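Local coordinates for 2-keto acid:ferredoxin oxidoreductase subunit alpha (Pyrococcus furiosus, PDB 4WBX), which probably serves as one subunit of an enzyme that oxidatively decarboxylates 2-oxoglutarate to succinyl-CoA and passes the electrons to ferredoxin, at the interface of chains A and B. Residues are numbered along the deposited sequence; one frame, centred on the assembly and turned at random. Chains: chain A/B, 2-keto acid:ferredoxin oxidoreductase subunit alpha.

The interface of chains A and B. Residues chain A 97-98, 100-101; chain B 103-104, 147.
A:Pro97 lays the N-CD side of its pyrrolidine ring over one face of the B:His147 imidazole, the two rings nearly parallel but offset towards the CD2 edge. CD of the proline stands 3.8 Å from CD2 of B:His147, a van der Waals contact. The second flat group, the carboxylate of B:Glu104, has A:Leu101 against one face: the branch carbon CG is 4.0 Å from the carboxylate carbon CD, and methyl CD1 comes to 3.4 Å from OE2. At the OE2 edge lies CB of A:Pro97, which also meets CG of B:Glu104 at 3.6 Å. The proline carbonyl O approaches OE2 to 3.2 Å obliquely, tilted out of the carboxylate plane on the leucine side. This oxygen pair is no hydrogen bond, and the carbonyl would tend to disfavour negative charge on OE2. The glutamate reaches this place with CG anti to its backbone N (chi1 -172°) and the chain extended beyond, while chi3 of 63° turns the carboxylate face towards the leucine. An alanine in place of B:Glu104 would probably leave A:Leu101 and CB of A:Pro97 without their packing partner and open a gap between the two helices. Nearer the backbone, CB of A:Ser100 rests 3.9 Å from CA of B:Glu104. The A:Ser100 hydroxyl OG, anti to the carbonyl carbon (chi1 -67°), meets CB of B:His147 at 3.3 Å. No polar pair across this patch is within bonding reach, so the contact described is one of packing. The site belongs to the two-fold A-B interface, and a twin with the chains exchanged exists. This pairing need not be the one used in the heterotetramer with the other subunits. Helix 97-101 of chain A, following strand 90-94 of the thiamine diphosphate-binding family region, lies against the start of helix 103-111 of chain B and the loop after helix 139-144.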
ATOM      1  N   PRO A  97       4.803  12.622  -3.713  1.00 63.35           N
ATOM      2  CA  PRO A  97       4.913  11.169  -3.850  1.00 57.77           C
ATOM      3  C   PRO A  97       3.580  10.469  -3.569  1.00 56.72           C
ATOM      4  O   PRO A  97       3.455   9.287  -3.819  1.00 63.52           O
ATOM      5  CB  PRO A  97       5.992  10.795  -2.826  1.00 61.50           C
ATOM      6  CG  PRO A  97       6.114  11.961  -1.921  1.00 64.19           C
ATOM      7  CD  PRO A  97       5.707  13.177  -2.695  1.00 60.77           C
ATOM      8  N   GLY A  98       2.594  11.193  -3.067  1.00 57.96           N
ATOM      9  CA  GLY A  98       1.263  10.650  -2.946  1.00 51.27           C
ATOM     10  C   GLY A  98       0.775  10.337  -4.333  1.00 48.68           C
ATOM     11  O   GLY A  98       0.190   9.277  -4.588  1.00 48.50           O
ATOM     12  N   SER A 100       2.380   9.621  -6.979  1.00 46.41           N
ATOM     13  CA  SER A 100       2.997   8.389  -7.441  1.00 48.03           C
ATOM     14  C   SER A 100       2.202   7.165  -6.972  1.00 46.17           C
ATOM     15  O   SER A 100       1.907   6.296  -7.763  1.00 44.09           O
ATOM     16  CB  SER A 100       4.444   8.303  -6.959  1.00 52.86           C
ATOM     17  OG  SER A 100       5.236   9.302  -7.582  1.00 54.09           O
ATOM     18  N   LEU A 101       1.844   7.110  -5.693  1.00 45.81           N
ATOM     19  CA  LEU A 101       1.063   6.000  -5.162  1.00 42.92           C
ATOM     20  C   LEU A 101      -0.254   5.735  -5.906  1.00 45.14           C
ATOM     21  O   LEU A 101      -0.699   4.579  -5.979  1.00 48.53           O
ATOM     22  CB  LEU A 101       0.772   6.245  -3.688  1.00 47.48           C
ATOM     23  CG  LEU A 101       1.995   6.074  -2.781  1.00 54.39           C
ATOM     24  CD1 LEU A 101       1.702   6.485  -1.332  1.00 52.75           C
ATOM     25  CD2 LEU A 101       2.525   4.654  -2.846  1.00 45.37           C
TER
ATOM     26  N   GLN B 103       6.598   3.157  -8.051  1.00 43.26           N
ATOM     27  CA  GLN B 103       7.114   4.465  -8.514  1.00 47.39           C
ATOM     28  C   GLN B 103       7.538   5.440  -7.394  1.00 48.98           C
ATOM     29  O   GLN B 103       8.532   6.140  -7.550  1.00 46.33           O
ATOM     30  CB  GLN B 103       6.104   5.165  -9.428  1.00 45.72           C
ATOM     31  CG  GLN B 103       5.849   4.453 -10.779  1.00 50.64           C
ATOM     32  CD  GLN B 103       7.123   4.115 -11.571  1.00 48.49           C
ATOM     33  OE1 GLN B 103       7.820   5.001 -12.076  1.00 46.53           O
ATOM     34  NE2 GLN B 103       7.422   2.824 -11.681  1.00 48.28           N
ATOM     35  N   GLU B 104       6.824   5.472  -6.266  1.00 51.76           N
ATOM     36  CA  GLU B 104       7.246   6.298  -5.127  1.00 42.98           C
ATOM     37  C   GLU B 104       8.600   5.891  -4.551  1.00 46.44           C
ATOM     38  O   GLU B 104       9.490   6.720  -4.411  1.00 46.18           O
ATOM     39  CB  GLU B 104       6.227   6.245  -4.016  1.00 49.52           C
ATOM     40  CG  GLU B 104       6.522   7.238  -2.885  1.00 57.04           C
ATOM     41  CD  GLU B 104       5.682   6.979  -1.641  1.00 58.43           C
ATOM     42  OE1 GLU B 104       5.826   5.893  -1.034  1.00 57.76           O
ATOM     43  OE2 GLU B 104       4.856   7.852  -1.294  1.00 64.43           O
ATOM     44  N   HIS B 147       7.706  10.831  -9.427  1.00 54.77           N
ATOM     45  CA  HIS B 147       7.308  12.212  -9.202  1.00 57.43           C
ATOM     46  C   HIS B 147       8.555  13.103  -9.158  1.00 59.52           C
ATOM     47  O   HIS B 147       9.599  12.707  -8.617  1.00 54.73           O
ATOM     48  CB  HIS B 147       6.500  12.351  -7.903  1.00 56.72           C
ATOM     49  CG  HIS B 147       6.770  13.630  -7.163  1.00 63.55           C
ATOM     50  ND1 HIS B 147       6.302  14.852  -7.596  1.00 65.42           N
ATOM     51  CD2 HIS B 147       7.486  13.871  -6.036  1.00 62.12           C
ATOM     52  CE1 HIS B 147       6.712  15.799  -6.760  1.00 65.72           C
ATOM     53  NE2 HIS B 147       7.429  15.229  -5.808  1.00 65.69           N
TER